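Local coordinates for cytosine deaminase (Klebsiella pneumoniae, PDB 4R85), which probably catalyses the hydrolytic deamination of cytosine and 5-methylcytosine at an iron (II) centre inside an amidohydrolase barrel, at residues E212-Q217 / H276-F281; R219-L224 / V237-T242; C243-Y248 / V290-E295. One frame throughout, in Å; residues are numbered along the deposited sequence.

Contact 1. Residues E212-Q217 / H276-F281. With 17E (5-methylcytosine), chain G.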
loop_
_atom_site.group_PDB
_atom_site.type_symbol
_atom_site.label_atom_id
_atom_site.label_comp_id
_atom_site.label_asym_id
_atom_site.label_seq_id
_atom_site.Cartn_x
_atom_site.Cartn_y
_atom_site.Cartn_z
ATOM N N GLU A 212 -5.923 13.152 16.748
ATOM C CA GLU A 212 -6.122 11.899 16.022
ATOM C C GLU A 212 -7.602 11.561 15.994
ATOM O O GLU A 212 -8.052 10.581 16.593
ATOM C CB GLU A 212 -5.295 10.756 16.635
ATOM C CG GLU A 212 -5.234 9.513 15.719
ATOM C CD GLU A 212 -4.456 8.336 16.295
ATOM O OE1 GLU A 212 -4.261 7.348 15.547
ATOM O OE2 GLU A 212 -4.048 8.379 17.476
ATOM N N ILE A 213 -8.370 12.402 15.317
ATOM C CA ILE A 213 -9.823 12.292 15.334
ATOM C C ILE A 213 -10.324 13.083 14.138
ATOM O O ILE A 213 -9.621 13.968 13.657
ATOM C CB ILE A 213 -10.399 12.834 16.669
ATOM C CG1 ILE A 213 -11.889 12.510 16.815
ATOM C CG2 ILE A 213 -10.137 14.326 16.814
ATOM C CD1 ILE A 213 -12.444 12.866 18.202
ATOM N N ASP A 214 -11.513 12.761 13.634
ATOM C CA ASP A 214 -12.004 13.417 12.421
ATOM C C ASP A 214 -12.813 14.692 12.697
ATOM O O ASP A 214 -13.353 15.294 11.774
ATOM C CB ASP A 214 -12.805 12.443 11.548
ATOM C CG ASP A 214 -11.921 11.397 10.862
ATOM O OD1 ASP A 214 -12.344 10.221 10.794
ATOM O OD2 ASP A 214 -10.816 11.750 10.375
ATOM N N ASP A 215 -12.871 15.100 13.961
ATOM C CA ASP A 215 -13.618 16.284 14.385
ATOM C C ASP A 215 -12.914 17.571 13.935
ATOM O O ASP A 215 -11.830 17.870 14.423
ATOM C CB ASP A 215 -13.729 16.257 15.916
ATOM C CG ASP A 215 -14.535 17.418 16.482
ATOM O OD1 ASP A 215 -14.572 17.548 17.726
ATOM O OD2 ASP A 215 -15.125 18.202 15.710
ATOM N N PRO A 216 -13.547 18.347 13.030
ATOM C CA PRO A 216 -12.967 19.610 12.539
ATOM C C PRO A 216 -12.717 20.616 13.662
ATOM O O PRO A 216 -11.985 21.583 13.456
ATOM C CB PRO A 216 -14.053 20.161 11.600
ATOM C CG PRO A 216 -14.846 18.980 11.194
ATOM C CD PRO A 216 -14.838 18.050 12.379
ATOM N N GLN A 217 -13.313 20.407 14.833
ATOM C CA GLN A 217 -13.053 21.328 15.936
ATOM C C GLN A 217 -11.966 20.844 16.901
ATOM O O GLN A 217 -11.704 21.481 17.917
ATOM C CB GLN A 217 -14.344 21.709 16.664
ATOM C CG GLN A 217 -15.370 22.356 15.727
ATOM C CD GLN A 217 -14.773 23.407 14.770
ATOM O OE1 GLN A 217 -13.961 24.262 15.159
ATOM N NE2 GLN A 217 -15.201 23.352 13.514
ATOM N N HIS A 276 -6.990 3.333 8.060
ATOM C CA HIS A 276 -7.715 2.262 8.751
ATOM C C HIS A 276 -8.607 2.794 9.888
ATOM O O HIS A 276 -9.774 2.437 9.981
ATOM C CB HIS A 276 -6.698 1.231 9.277
ATOM C CG HIS A 276 -7.261 0.241 10.250
ATOM N ND1 HIS A 276 -8.221 -0.690 9.908
ATOM C CD2 HIS A 276 -6.960 0.009 11.552
ATOM C CE1 HIS A 276 -8.509 -1.431 10.964
ATOM N NE2 HIS A 276 -7.756 -1.029 11.975
ATOM N N LEU A 277 -8.060 3.660 10.738
ATOM C CA LEU A 277 -8.782 4.128 11.924
ATOM C C LEU A 277 -9.692 5.329 11.663
ATOM O O LEU A 277 -10.657 5.543 12.384
ATOM C CB LEU A 277 -7.805 4.510 13.041
ATOM C CG LEU A 277 -6.946 3.412 13.659
ATOM C CD1 LEU A 277 -6.140 4.011 14.788
ATOM C CD2 LEU A 277 -7.831 2.261 14.186
ATOM N N GLN A 278 -9.368 6.129 10.658
ATOM C CA GLN A 278 -10.155 7.333 10.376
ATOM C C GLN A 278 -11.232 7.044 9.340
ATOM O O GLN A 278 -11.216 5.999 8.676
ATOM C CB GLN A 278 -9.248 8.477 9.875
ATOM C CG GLN A 278 -8.078 8.797 10.798
ATOM C CD GLN A 278 -8.520 9.166 12.199
ATOM O OE1 GLN A 278 -9.395 10.015 12.377
ATOM N NE2 GLN A 278 -7.921 8.525 13.204
ATOM N N GLY A 279 -12.158 7.989 9.183
ATOM C CA GLY A 279 -13.275 7.810 8.270
ATOM C C GLY A 279 -14.311 6.811 8.765
ATOM O O GLY A 279 -15.244 6.482 8.039
ATOM N N ARG A 280 -14.163 6.335 10.000
ATOM C CA ARG A 280 -15.066 5.300 10.533
ATOM C C ARG A 280 -16.416 5.836 10.982
ATOM O O ARG A 280 -17.349 5.065 11.226
ATOM C CB ARG A 280 -14.414 4.581 11.718
ATOM C CG ARG A 280 -13.180 3.748 11.351
ATOM C CD ARG A 280 -13.576 2.384 10.783
ATOM N NE ARG A 280 -12.401 1.586 10.444
ATOM C CZ ARG A 280 -12.449 0.327 10.030
ATOM N NH1 ARG A 280 -13.623 -0.283 9.895
ATOM N NH2 ARG A 280 -11.324 -0.320 9.742
ATOM N N PHE A 281 -16.519 7.152 11.127
ATOM C CA PHE A 281 -17.765 7.750 11.577
ATOM C C PHE A 281 -18.477 8.499 10.458
ATOM O O PHE A 281 -19.492 9.159 10.691
ATOM C CB PHE A 281 -17.507 8.638 12.798
ATOM C CG PHE A 281 -16.856 7.895 13.931
ATOM C CD1 PHE A 281 -15.497 8.023 14.175
ATOM C CD2 PHE A 281 -17.597 7.011 14.706
ATOM C CE1 PHE A 281 -14.892 7.306 15.201
ATOM C CE2 PHE A 281 -17.006 6.300 15.730
ATOM C CZ PHE A 281 -15.653 6.445 15.983
HETATM N N1 17E G . -2.938 4.846 20.799
HETATM C C2 17E G . -3.394 5.949 20.205
HETATM O O2 17E G . -4.003 6.918 20.962
HETATM N N3 17E G . -3.270 6.139 18.888
HETATM C C4 17E G . -2.681 5.206 18.120
HETATM N N4 17E G . -2.555 5.419 16.714
HETATM C C5 17E G . -2.186 4.035 18.698
HETATM C C6 17E G . -2.333 3.884 20.073
HETATM C CM5 17E G . -1.525 2.989 17.858
HETATM O O HOH W 1 -12.673 7.468 12.386
HETATM O O HOH W 2 -15.076 9.474 10.517
#
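In Asp214 a chi1 of -72° puts CG anti to the carbonyl carbon and beside the backbone N; OD1 of the carboxylate it carries meets Gly279 N. Glu212, two residues earlier, has CG anti to the backbone N and a chain extended from there on, a shape that carries its carboxylate into the ligand pocket. Both belong to the loop following the fifth strand, 205-209, of the TIM-type barrel of the amidohydrolase fold; it meets the turn that ends helix 271-277, beyond the seventh strand. The bond that ties the two loops is Gly279 N to Asp214 OD1, 2.8 Å and nearly straight, with an N-H...O angle of 166°. It arrives on the syn side of the carboxylate, only 18° out of its plane. The same OD1 also accepts hydrogen bonds from two waters: one, 3.2 Å away, also donates to Leu277 O and accepts from Arg280 N, while the other accepts from Phe281 N. Asp214 thereby reaches three successive backbone N-H groups past the helix end, one directly and two through water. Gln278, the first residue to leave helical geometry, lies against the aspartate, its CB 3.7 Å from Asp214 OD2, and its chain bends at chi2 to cross the Glu212 side chain at about a right angle. Arg287 also touches Asp214, and Gln278 O receives a weak hydrogen bond from His334 of the second subunit. Further in, Leu277 CD1 rests 3.9 Å from Glu212 OE1, an apolar neighbour of the carboxylate. That oxygen accepts the N-H of 5-methylcytosine N4 at 2.8 Å, and Glu212 OE2 lies 2.8 Å from N3 of the same base.

Contact 2. Residues R219-L224 / V237-T242. With FE2 (Fe (II) ion), chain H.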
loop_
_atom_site.group_PDB
_atom_site.type_symbol
_atom_site.label_atom_id
_atom_site.label_comp_id
_atom_site.label_asym_id
_atom_site.label_seq_id
_atom_site.Cartn_x
_atom_site.Cartn_y
_atom_site.Cartn_z
ATOM N N ARG A 219 -8.667 21.171 17.761
ATOM C CA ARG A 219 -7.636 22.127 17.358
ATOM C C ARG A 219 -6.554 22.298 18.425
ATOM O O ARG A 219 -6.133 23.411 18.731
ATOM C CB ARG A 219 -8.281 23.480 17.029
ATOM C CG ARG A 219 -9.194 23.457 15.801
ATOM C CD ARG A 219 -9.922 24.794 15.619
ATOM N NE ARG A 219 -10.748 24.809 14.412
ATOM C CZ ARG A 219 -11.293 25.907 13.892
ATOM N NH1 ARG A 219 -12.046 25.829 12.798
ATOM N NH2 ARG A 219 -11.103 27.080 14.478
ATOM N N PHE A 220 -6.094 21.197 18.999
ATOM C CA PHE A 220 -5.029 21.292 19.986
ATOM C C PHE A 220 -3.673 21.575 19.347
ATOM O O PHE A 220 -2.756 22.046 20.008
ATOM C CB PHE A 220 -5.041 20.051 20.883
ATOM C CG PHE A 220 -6.315 19.934 21.654
ATOM C CD1 PHE A 220 -7.367 19.164 21.178
ATOM C CD2 PHE A 220 -6.507 20.687 22.803
ATOM C CE1 PHE A 220 -8.566 19.102 21.876
ATOM C CE2 PHE A 220 -7.705 20.624 23.504
ATOM C CZ PHE A 220 -8.735 19.835 23.030
ATOM N N LEU A 221 -3.567 21.305 18.048
ATOM C CA LEU A 221 -2.357 21.628 17.303
ATOM C C LEU A 221 -1.951 23.098 17.477
ATOM O O LEU A 221 -0.770 23.388 17.689
ATOM C CB LEU A 221 -2.546 21.303 15.813
ATOM C CG LEU A 221 -1.344 21.673 14.943
ATOM C CD1 LEU A 221 -0.087 20.930 15.412
ATOM C CD2 LEU A 221 -1.652 21.336 13.485
ATOM N N GLU A 222 -2.912 24.021 17.403
ATOM C CA GLU A 222 -2.586 25.447 17.572
ATOM C C GLU A 222 -2.002 25.739 18.954
ATOM O O GLU A 222 -1.126 26.583 19.092
ATOM C CB GLU A 222 -3.791 26.358 17.301
ATOM C CG GLU A 222 -4.917 26.266 18.353
ATOM C CD GLU A 222 -6.093 27.201 18.069
ATOM O OE1 GLU A 222 -6.753 27.653 19.040
ATOM O OE2 GLU A 222 -6.373 27.464 16.877
ATOM N N VAL A 223 -2.489 25.043 19.979
ATOM C CA VAL A 223 -1.988 25.268 21.333
ATOM C C VAL A 223 -0.552 24.775 21.446
ATOM O O VAL A 223 0.306 25.445 22.012
ATOM C CB VAL A 223 -2.858 24.552 22.392
ATOM C CG1 VAL A 223 -2.340 24.863 23.797
ATOM C CG2 VAL A 223 -4.299 24.984 22.247
ATOM N N LEU A 224 -0.297 23.598 20.889
ATOM C CA LEU A 224 1.032 23.012 20.923
ATOM C C LEU A 224 2.043 23.867 20.145
ATOM O O LEU A 224 3.146 24.150 20.634
ATOM C CB LEU A 224 0.979 21.591 20.345
ATOM C CG LEU A 224 2.316 20.852 20.223
ATOM C CD1 LEU A 224 2.905 20.595 21.598
ATOM C CD2 LEU A 224 2.161 19.542 19.457
ATOM N N VAL A 237 10.081 19.747 19.042
ATOM C CA VAL A 237 8.667 19.416 19.178
ATOM C C VAL A 237 8.107 18.773 17.915
ATOM O O VAL A 237 8.305 19.277 16.816
ATOM C CB VAL A 237 7.833 20.677 19.517
ATOM C CG1 VAL A 237 6.333 20.343 19.569
ATOM C CG2 VAL A 237 8.302 21.267 20.856
ATOM N N THR A 238 7.409 17.654 18.086
ATOM C CA THR A 238 6.728 16.997 16.978
ATOM C C THR A 238 5.246 16.847 17.289
ATOM O O THR A 238 4.867 16.543 18.428
ATOM C CB THR A 238 7.339 15.610 16.667
ATOM O OG1 THR A 238 8.712 15.765 16.276
ATOM C CG2 THR A 238 6.578 14.923 15.532
ATOM N N ALA A 239 4.410 17.083 16.278
ATOM C CA ALA A 239 2.990 16.763 16.355
ATOM C C ALA A 239 2.730 15.515 15.519
ATOM O O ALA A 239 2.958 15.513 14.302
ATOM C CB ALA A 239 2.150 17.942 15.843
ATOM N N SER A 240 2.256 14.451 16.162
ATOM C CA SER A 240 1.946 13.216 15.457
ATOM C C SER A 240 0.441 13.118 15.261
ATOM O O SER A 240 -0.315 13.644 16.067
ATOM C CB SER A 240 2.442 12.006 16.256
ATOM O OG SER A 240 3.864 11.922 16.268
ATOM N N HIS A 241 0.011 12.475 14.177
ATOM C CA HIS A 241 -1.419 12.182 13.971
ATOM C C HIS A 241 -2.287 13.422 14.019
ATOM O O HIS A 241 -3.248 13.475 14.793
ATOM C CB HIS A 241 -1.994 11.302 15.081
ATOM C CG HIS A 241 -1.390 9.943 15.192
ATOM N ND1 HIS A 241 -1.557 8.970 14.231
ATOM C CD2 HIS A 241 -0.686 9.369 16.194
ATOM C CE1 HIS A 241 -0.958 7.858 14.626
ATOM N NE2 HIS A 241 -0.417 8.077 15.811
ATOM N N THR A 242 -1.969 14.419 13.222
ATOM C CA THR A 242 -2.823 15.591 13.150
ATOM C C THR A 242 -3.952 15.319 12.165
ATOM O O THR A 242 -4.184 16.105 11.258
ATOM C CB THR A 242 -1.996 16.831 12.742
ATOM O OG1 THR A 242 -1.231 16.545 11.560
ATOM C CG2 THR A 242 -1.028 17.179 13.870
HETATM FE FE FE2 H . 0.618 6.591 17.544
#
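Helix 220-224 lies antiparallel to strand 237-240, their axes 10.0 Å apart at closest and 175° between directions, with Leu221 and Ala239 the nearest pair by CA. This is the return half of a beta-alpha-beta crossover in the barrel: strand 205-209 leads into helix 220-231, which packs on the outside of the next parallel strand. Two leucines one helical turn apart do the covering. Leu221 sets CD1 on Ala239 CB at 3.8 Å, and the same methyl reaches Thr242 CG2 at 4.2 Å. A chi1 of 176° carries CG of Leu224 anti to the backbone N and toward the strand; from there CD1 meets Val237 CG1 tip to tip at 4.0 Å, whereas CD2 sits 4.0 Å from Ala239 CB. The small methyl of Ala239 is thus shared by both leucines. Met196 of helix 185-202 touches both Leu224 and Val237. Past the strand, His241 presents NE2 in the plane of its ring to the iron at 2.5 Å, alongside His56, His58, His209 and Asp308. With methyl groups carrying the helix-strand interface, cohesion there comes from close fit and exclusion of water, while the polar metal chemistry begins just beyond the end of the strand.

Contact 3. Residues C243-Y248 / V290-E295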
loop_
_atom_site.group_PDB
_atom_site.type_symbol
_atom_site.label_atom_id
_atom_site.label_comp_id
_atom_site.label_asym_id
_atom_site.label_seq_id
_atom_site.Cartn_x
_atom_site.Cartn_y
_atom_site.Cartn_z
ATOM N N CYS A 243 -4.658 14.193 12.356
ATOM C CA CYS A 243 -5.697 13.757 11.420
ATOM C C CYS A 243 -6.800 14.797 11.216
ATOM O O CYS A 243 -7.317 14.962 10.104
ATOM C CB CYS A 243 -6.317 12.441 11.890
ATOM S SG CYS A 243 -5.093 11.122 12.095
ATOM N N ALA A 244 -7.174 15.482 12.292
ATOM C CA ALA A 244 -8.207 16.518 12.198
ATOM C C ALA A 244 -7.866 17.602 11.163
ATOM O O ALA A 244 -8.765 18.200 10.572
ATOM C CB ALA A 244 -8.459 17.145 13.570
ATOM N N MET A 245 -6.580 17.867 10.944
ATOM C CA MET A 245 -6.210 18.866 9.946
ATOM C C MET A 245 -6.759 18.491 8.563
ATOM O O MET A 245 -7.132 19.355 7.780
ATOM C CB MET A 245 -4.696 19.082 9.882
ATOM C CG MET A 245 -4.330 20.286 9.029
ATOM S SD MET A 245 -2.610 20.234 8.487
ATOM C CE MET A 245 -1.807 20.209 10.076
ATOM N N GLY A 246 -6.841 17.197 8.276
ATOM C CA GLY A 246 -7.462 16.747 7.039
ATOM C C GLY A 246 -8.956 17.024 6.938
ATOM O O GLY A 246 -9.558 16.814 5.885
ATOM N N SER A 247 -9.560 17.500 8.025
ATOM C CA SER A 247 -10.956 17.917 7.988
ATOM C C SER A 247 -11.170 19.396 8.366
ATOM O O SER A 247 -12.317 19.835 8.485
ATOM C CB SER A 247 -11.796 17.021 8.915
ATOM O OG SER A 247 -11.707 15.655 8.516
ATOM N N TYR A 248 -10.090 20.163 8.569
ATOM C CA TYR A 248 -10.243 21.548 9.042
ATOM C C TYR A 248 -10.979 22.432 8.050
ATOM O O TYR A 248 -10.915 22.234 6.832
ATOM C CB TYR A 248 -8.894 22.232 9.346
ATOM C CG TYR A 248 -8.266 21.880 10.675
ATOM C CD1 TYR A 248 -8.995 21.220 11.664
ATOM C CD2 TYR A 248 -6.941 22.209 10.942
ATOM C CE1 TYR A 248 -8.408 20.893 12.875
ATOM C CE2 TYR A 248 -6.347 21.887 12.149
ATOM C CZ TYR A 248 -7.085 21.227 13.109
ATOM O OH TYR A 248 -6.490 20.906 14.311
ATOM N N VAL A 290 -6.424 11.774 6.665
ATOM C CA VAL A 290 -4.992 11.928 6.849
ATOM C C VAL A 290 -4.660 13.421 6.830
ATOM O O VAL A 290 -5.341 14.197 6.171
ATOM C CB VAL A 290 -4.230 11.156 5.742
ATOM C CG1 VAL A 290 -2.742 11.426 5.785
ATOM C CG2 VAL A 290 -4.511 9.659 5.877
ATOM N N THR A 291 -3.648 13.822 7.589
ATOM C CA THR A 291 -3.233 15.223 7.640
ATOM C C THR A 291 -2.768 15.744 6.258
ATOM O O THR A 291 -2.643 14.977 5.286
ATOM C CB THR A 291 -2.136 15.422 8.724
ATOM O OG1 THR A 291 -1.968 16.817 8.998
ATOM C CG2 THR A 291 -0.805 14.808 8.290
ATOM N N ARG A 292 -2.514 17.046 6.162
ATOM C CA ARG A 292 -2.243 17.655 4.851
ATOM C C ARG A 292 -0.751 17.615 4.544
ATOM O O ARG A 292 -0.090 18.649 4.488
ATOM C CB ARG A 292 -2.757 19.091 4.815
ATOM C CG ARG A 292 -4.223 19.228 5.213
ATOM C CD ARG A 292 -4.729 20.644 4.920
ATOM N NE ARG A 292 -6.097 20.815 5.413
ATOM C CZ ARG A 292 -6.900 21.825 5.104
ATOM N NH1 ARG A 292 -8.115 21.881 5.627
ATOM N NH2 ARG A 292 -6.494 22.783 4.282
ATOM N N VAL A 293 -0.238 16.407 4.347
ATOM C CA VAL A 293 1.194 16.166 4.204
ATOM C C VAL A 293 1.817 16.941 3.040
ATOM O O VAL A 293 2.862 17.579 3.197
ATOM C CB VAL A 293 1.479 14.659 4.003
ATOM C CG1 VAL A 293 2.962 14.427 3.703
ATOM C CG2 VAL A 293 1.028 13.850 5.236
ATOM N N ALA A 294 1.198 16.873 1.870
ATOM C CA ALA A 294 1.774 17.545 0.706
ATOM C C ALA A 294 1.835 19.058 0.929
ATOM O O ALA A 294 2.813 19.723 0.577
ATOM C CB ALA A 294 0.981 17.218 -0.548
ATOM N N GLU A 295 0.783 19.585 1.539
ATOM C CA GLU A 295 0.652 21.012 1.783
ATOM C C GLU A 295 1.650 21.509 2.854
ATOM O O GLU A 295 2.261 22.580 2.705
ATOM C CB GLU A 295 -0.803 21.332 2.159
ATOM C CG GLU A 295 -1.825 21.134 1.008
ATOM C CD GLU A 295 -2.118 19.660 0.646
ATOM O OE1 GLU A 295 -1.852 18.745 1.464
ATOM O OE2 GLU A 295 -2.640 19.417 -0.473
#
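Arg292 reaches over the short 3-10 segment 243-247 and donates from NE to Met245 O at 3.0 Å, with an N-H...O angle of 156°. The oxygen lies near the guanidinium plane, but the donor stands 41° out of the carbonyl plane. Tyr248 N, 3.2 Å from Met245 O, donates to it from the opposite face, so one buried carbonyl is gripped from both sides. NH1 adds only a weak, bent bond to Met245 O; its stronger partner is Asn250 OD1. The Met245 side chain crosses the aliphatic part of Arg292 at a slant, SD 3.8 Å from Arg292 CG and 3.5 Å from Thr291 OG1, and its chain bends at chi3 (-60°), so that CE too comes close to that hydroxyl, which is hydrogen-bonded to Thr242 OG1. The backbones are nearest at Gly246 and Thr291. There Gly246 CA makes a CA-H...O contact with Val290 O at 3.4 Å, an approach allowed by the lack of a side chain on the glycine.

In the barrel, residues 243-248 form the turn after the sixth strand, 237-240, ahead of helix 250-263, and residues 290-295 lead into helix 293-298, ahead of the eighth strand. Arg292 occupies the N-cap position of helix 293-298 and is the centre of an inverse gamma turn, closed by a weak bond from Val293 N to Thr291 O. Farther out, Tyr248 lays a ring face over Met245 CA, which stands 3.5 Å above the ring centre, and its OH bonds to Ser218 O. Across the dimer, Trp284 of the second subunit makes a cation-pi contact with the Arg292 guanidinium.

Contact 1 joins the loop after the fifth barrel strand to the region after the seventh, contact 3 joins the loop after the sixth to that same region, and contact 2 packs the helix between the fifth and sixth strands on the sixth. Contacts 1 and 2 meet at the active site, where Glu212 OE1, beside the bound base, packs 3.4 Å from ND1 of the iron ligand His241. Contacts 2 and 3 join one residue further on: Thr242 OG1 and Thr291 OG1 are 2.7 Å apart, and Leu221 CD2 packs on Met245 CE at 3.6 Å. Between contacts 1 and 3, Ile213 O lies 3.4 Å from Ala244 CB. Contacts 1 and 3 both also touch the second subunit, so the dimer interface borders the region that carries Glu212.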